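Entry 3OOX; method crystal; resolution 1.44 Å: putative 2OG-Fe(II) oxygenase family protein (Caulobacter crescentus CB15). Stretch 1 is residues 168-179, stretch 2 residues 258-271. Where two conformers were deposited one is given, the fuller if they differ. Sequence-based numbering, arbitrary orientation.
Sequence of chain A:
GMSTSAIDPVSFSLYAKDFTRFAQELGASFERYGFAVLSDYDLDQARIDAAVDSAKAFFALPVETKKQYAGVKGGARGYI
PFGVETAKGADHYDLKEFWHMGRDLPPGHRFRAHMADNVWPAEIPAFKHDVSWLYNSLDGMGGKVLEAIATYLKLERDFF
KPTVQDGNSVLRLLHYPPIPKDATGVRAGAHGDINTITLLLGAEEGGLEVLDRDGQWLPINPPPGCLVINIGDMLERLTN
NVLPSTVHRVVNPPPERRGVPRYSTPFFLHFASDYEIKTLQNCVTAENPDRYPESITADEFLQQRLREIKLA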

# COMPACT_ATOMS: atom_id res chain seq x y z
N ASN A 168 -11.96 3.13 0.43
CA ASN A 168 -11.58 3.59 -0.91
C ASN A 168 -10.19 3.07 -1.26
O ASN A 168 -9.29 3.83 -1.63
CB ASN A 168 -11.62 5.11 -0.96
CG ASN A 168 -11.72 5.67 -2.36
OD1 ASN A 168 -11.72 4.95 -3.37
ND2 ASN A 168 -11.82 7.01 -2.41
N SER A 169 -10.02 1.77 -1.11
CA SER A 169 -8.74 1.11 -1.26
C SER A 169 -8.39 0.85 -2.70
O SER A 169 -9.27 0.67 -3.56
CB SER A 169 -8.70 -0.19 -0.43
OG SER A 169 -8.95 0.12 0.94
N VAL A 170 -7.09 0.81 -2.97
CA VAL A 170 -6.60 0.68 -4.36
C VAL A 170 -5.54 -0.40 -4.40
O VAL A 170 -4.58 -0.37 -3.63
CB VAL A 170 -6.05 1.99 -4.87
CG1 VAL A 170 -5.38 1.79 -6.25
CG2 VAL A 170 -7.15 3.06 -4.99
N LEU A 171 -5.72 -1.34 -5.33
CA LEU A 171 -4.68 -2.30 -5.71
C LEU A 171 -3.97 -1.72 -6.91
O LEU A 171 -4.61 -1.41 -7.94
CB LEU A 171 -5.26 -3.65 -6.10
CG LEU A 171 -4.28 -4.72 -6.55
CD1 LEU A 171 -3.25 -5.02 -5.44
CD2 LEU A 171 -5.03 -6.02 -6.95
N ARG A 172 -2.66 -1.48 -6.78
CA ARG A 172 -1.85 -0.95 -7.85
C ARG A 172 -1.02 -2.10 -8.40
O ARG A 172 -0.38 -2.84 -7.66
CB ARG A 172 -0.89 0.10 -7.29
CG ARG A 172 0.19 0.60 -8.30
CD ARG A 172 1.10 1.63 -7.64
NE ARG A 172 0.42 2.90 -7.44
CZ ARG A 172 0.91 3.90 -6.72
NH1 ARG A 172 2.10 3.78 -6.12
NH2 ARG A 172 0.21 5.00 -6.60
N LEU A 173 -1.01 -2.20 -9.72
CA LEU A 173 -0.10 -3.09 -10.45
C LEU A 173 0.94 -2.17 -11.12
O LEU A 173 0.58 -1.23 -11.83
CB LEU A 173 -0.86 -3.90 -11.50
CG LEU A 173 -2.19 -4.52 -11.05
CD1 LEU A 173 -2.88 -5.21 -12.26
CD2 LEU A 173 -2.00 -5.51 -9.88
N LEU A 174 2.22 -2.43 -10.86
CA LEU A 174 3.31 -1.55 -11.29
C LEU A 174 4.36 -2.37 -12.02
O LEU A 174 4.75 -3.43 -11.55
CB LEU A 174 3.95 -0.88 -10.06
CG LEU A 174 5.13 0.07 -10.15
CD1 LEU A 174 4.83 1.22 -11.08
CD2 LEU A 174 5.51 0.54 -8.72
N HIS A 175 4.82 -1.88 -13.17
CA HIS A 175 5.85 -2.52 -13.95
C HIS A 175 6.94 -1.55 -14.31
O HIS A 175 6.65 -0.48 -14.91
CB HIS A 175 5.23 -3.08 -15.24
CG HIS A 175 6.22 -3.58 -16.26
ND1 HIS A 175 6.11 -3.25 -17.59
CD2 HIS A 175 7.30 -4.40 -16.16
CE1 HIS A 175 7.09 -3.84 -18.26
NE2 HIS A 175 7.84 -4.52 -17.42
N TYR A 176 8.18 -1.92 -13.97
CA TYR A 176 9.38 -1.25 -14.46
C TYR A 176 10.05 -2.12 -15.52
O TYR A 176 10.58 -3.18 -15.18
CB TYR A 176 10.40 -1.06 -13.33
CG TYR A 176 10.07 0.03 -12.34
CD1 TYR A 176 9.29 -0.23 -11.23
CD2 TYR A 176 10.59 1.32 -12.52
CE1 TYR A 176 9.00 0.79 -10.30
CE2 TYR A 176 10.30 2.33 -11.62
CZ TYR A 176 9.53 2.06 -10.51
OH TYR A 176 9.25 3.08 -9.63
N PRO A 177 9.99 -1.70 -16.80
CA PRO A 177 10.69 -2.46 -17.83
C PRO A 177 12.18 -2.36 -17.65
O PRO A 177 12.67 -1.37 -17.11
CB PRO A 177 10.26 -1.78 -19.13
CG PRO A 177 9.88 -0.41 -18.74
CD PRO A 177 9.25 -0.56 -17.38
N PRO A 178 12.92 -3.40 -18.07
CA PRO A 178 14.35 -3.28 -17.99
C PRO A 178 14.85 -2.31 -19.06
O PRO A 178 14.36 -2.29 -20.21
CB PRO A 178 14.85 -4.71 -18.24
CG PRO A 178 13.84 -5.29 -19.10
CD PRO A 178 12.51 -4.69 -18.66
N ILE A 179 15.80 -1.48 -18.63
CA ILE A 179 16.48 -0.50 -19.48
C ILE A 179 17.97 -0.84 -19.32
O ILE A 179 18.40 -1.08 -18.20
CB ILE A 179 16.20 0.96 -18.97
CG1 ILE A 179 14.72 1.18 -18.61
CG2 ILE A 179 16.64 2.00 -19.99
CD1 ILE A 179 13.74 0.91 -19.74
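Stretch 2 (258-271) RGVPRYSTPFFLHF

The most unusual feature of this contact is a proline set into an otherwise regular antiparallel pairing. Pro266 has no amide hydrogen, so its N lies 3.4 Å from Arg172 O without a hydrogen bond. The register continues on both sides of it, and the other half of the pair holds: Arg172 N donates to Pro266 O at 3.0 Å, while Arg172 O receives the CA of Thr265 at 3.0 Å as a CA-H...O contact. The rule to read here is that a proline can sit at a paired position if its carbonyl still accepts, at the price of one amide hydrogen bond.

Stretch 2 runs as two short strands, 262-264 and 267-269, joined by Thr265 and Pro266, where Thr265 leaves the extended range at phi/psi -135/62. Both lie beside the single strand 170-176, at 168° and 161° to its direction, with axes 4.7 and 4.8 Å apart. Paired amides fasten each segment: Phe268 N to Val170 O at 2.8 Å and Val170 N to Phe268 O at 3.0 Å; Leu174 N to Ser264 O and Ser264 N to Leu174 O, both 2.9 Å; Tyr176 N to Arg262 O at 2.8 Å and Arg262 N to Tyr176 O at 3.0 Å. Beyond the second strand, a side chain takes over, His270 N donating to Ser169 OG at 2.9 Å.

Side chains of the bridged pairs alternate between the two faces; Arg172 and Leu173, opposite the join, do not, their CA-to-CB bonds pointing toward and away from stretch 2. On one face, the His175 and Tyr263 rings are nearly parallel but slid apart, CD2 of His175 reaching CE2 of Tyr263 at 3.3 Å; farther along, Leu171 CB meets Phe267 CD1 at 4.1 Å. On the face of Tyr176 and Arg262, the guanidinium lies flat on the tyrosine ring, Arg262 NH2 3.5 Å from Tyr176 CD2, a cation-pi stack. At the far end, Pro178 CD packs on Pro261 CB at 3.8 Å. Gly259, at phi/psi 100/-13, has a backbone that would jam a CB against the preceding carbonyl.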

# COMPACT_ATOMS: atom_id res chain seq x y z
N ARG A 258 19.97 -5.76 -12.76
CA ARG A 258 19.59 -4.95 -13.91
C ARG A 258 19.37 -5.90 -15.10
O ARG A 258 20.08 -6.90 -15.23
CB ARG A 258 20.66 -3.91 -14.24
N GLY A 259 18.39 -5.59 -15.94
CA GLY A 259 18.01 -6.47 -17.05
C GLY A 259 16.78 -7.30 -16.75
O GLY A 259 16.19 -7.89 -17.66
N VAL A 260 16.38 -7.33 -15.48
CA VAL A 260 15.19 -8.05 -15.06
C VAL A 260 14.05 -7.02 -14.94
O VAL A 260 14.23 -5.99 -14.29
CB VAL A 260 15.39 -8.72 -13.69
N PRO A 261 12.89 -7.30 -15.59
CA PRO A 261 11.72 -6.46 -15.32
C PRO A 261 11.30 -6.59 -13.86
O PRO A 261 11.49 -7.65 -13.25
CB PRO A 261 10.64 -7.00 -16.27
CG PRO A 261 11.29 -8.03 -17.11
CD PRO A 261 12.60 -8.41 -16.51
N ARG A 262 10.73 -5.53 -13.30
CA ARG A 262 10.24 -5.56 -11.94
C ARG A 262 8.74 -5.32 -11.97
O ARG A 262 8.26 -4.41 -12.66
CB ARG A 262 10.90 -4.48 -11.08
CG ARG A 262 12.42 -4.63 -10.91
CD ARG A 262 12.97 -3.49 -10.02
NE ARG A 262 13.25 -2.24 -10.76
CZ ARG A 262 13.17 -1.01 -10.25
NH1 ARG A 262 12.79 -0.80 -8.99
NH2 ARG A 262 13.45 0.04 -11.02
N TYR A 263 8.01 -6.12 -11.21
CA TYR A 263 6.58 -5.94 -11.04
C TYR A 263 6.33 -5.88 -9.55
O TYR A 263 6.97 -6.58 -8.75
CB TYR A 263 5.77 -7.11 -11.62
CG TYR A 263 6.02 -7.34 -13.06
CD1 TYR A 263 7.09 -8.13 -13.48
CD2 TYR A 263 5.22 -6.76 -14.04
CE1 TYR A 263 7.33 -8.34 -14.80
CE2 TYR A 263 5.45 -6.96 -15.37
CZ TYR A 263 6.51 -7.76 -15.75
OH TYR A 263 6.74 -7.97 -17.08
N SER A 264 5.38 -5.05 -9.17
CA SER A 264 4.94 -4.94 -7.79
C SER A 264 3.43 -4.74 -7.76
O SER A 264 2.88 -4.14 -8.66
CB SER A 264 5.65 -3.76 -7.13
OG SER A 264 5.43 -3.71 -5.73
N THR A 265 2.78 -5.22 -6.71
CA THR A 265 1.33 -5.11 -6.59
C THR A 265 0.92 -4.66 -5.19
O THR A 265 0.18 -5.37 -4.48
CB THR A 265 0.61 -6.44 -6.97
OG1 THR A 265 0.90 -7.45 -5.99
CG2 THR A 265 1.05 -6.92 -8.38
N PRO A 266 1.34 -3.44 -4.77
CA PRO A 266 0.94 -2.94 -3.47
C PRO A 266 -0.58 -2.68 -3.35
O PRO A 266 -1.20 -2.26 -4.30
CB PRO A 266 1.70 -1.63 -3.34
CG PRO A 266 1.96 -1.21 -4.74
CD PRO A 266 2.18 -2.48 -5.50
N PHE A 267 -1.10 -2.90 -2.14
CA PHE A 267 -2.50 -2.64 -1.84
C PHE A 267 -2.55 -1.51 -0.82
O PHE A 267 -2.03 -1.67 0.30
CB PHE A 267 -3.17 -3.90 -1.29
CG PHE A 267 -4.63 -3.71 -0.98
CD1 PHE A 267 -5.57 -3.76 -1.99
CD2 PHE A 267 -5.05 -3.42 0.29
CE1 PHE A 267 -6.89 -3.55 -1.77
CE2 PHE A 267 -6.40 -3.21 0.52
CZ PHE A 267 -7.32 -3.32 -0.52
N PHE A 268 -3.16 -0.40 -1.22
CA PHE A 268 -3.32 0.79 -0.39
C PHE A 268 -4.69 0.75 0.27
O PHE A 268 -5.72 1.13 -0.35
CB PHE A 268 -3.14 2.04 -1.25
CG PHE A 268 -1.79 2.14 -1.91
CD1 PHE A 268 -0.72 2.69 -1.23
CD2 PHE A 268 -1.59 1.68 -3.20
CE1 PHE A 268 0.51 2.81 -1.85
CE2 PHE A 268 -0.33 1.75 -3.79
CZ PHE A 268 0.72 2.31 -3.09
N LEU A 269 -4.69 0.32 1.55
CA LEU A 269 -5.91 0.17 2.30
C LEU A 269 -6.29 1.51 2.89
O LEU A 269 -5.46 2.18 3.53
CB LEU A 269 -5.75 -0.88 3.40
CG LEU A 269 -7.00 -1.47 4.03
CD1 LEU A 269 -6.68 -2.87 4.62
CD2 LEU A 269 -7.60 -0.53 5.09
N HIS A 270 -7.53 1.93 2.63
CA HIS A 270 -8.08 3.21 3.08
C HIS A 270 -9.29 2.99 3.96
O HIS A 270 -10.00 1.98 3.84
CB HIS A 270 -8.62 4.00 1.89
CG HIS A 270 -7.59 4.64 1.01
ND1 HIS A 270 -6.62 3.95 0.29
CD2 HIS A 270 -7.42 5.95 0.69
CE1 HIS A 270 -5.94 4.82 -0.44
NE2 HIS A 270 -6.39 6.03 -0.21
N PHE A 271 -9.53 3.96 4.84
CA PHE A 271 -10.77 4.00 5.59
C PHE A 271 -11.96 4.26 4.60
O PHE A 271 -11.83 4.77 3.49
CB PHE A 271 -10.77 5.16 6.59
CG PHE A 271 -9.86 4.98 7.77
CD1 PHE A 271 -9.90 3.83 8.53
CD2 PHE A 271 -9.00 6.00 8.18
CE1 PHE A 271 -9.07 3.67 9.63
CE2 PHE A 271 -8.21 5.85 9.32
CZ PHE A 271 -8.22 4.67 10.02
O HOH W 1 13.54 -3.30 -14.05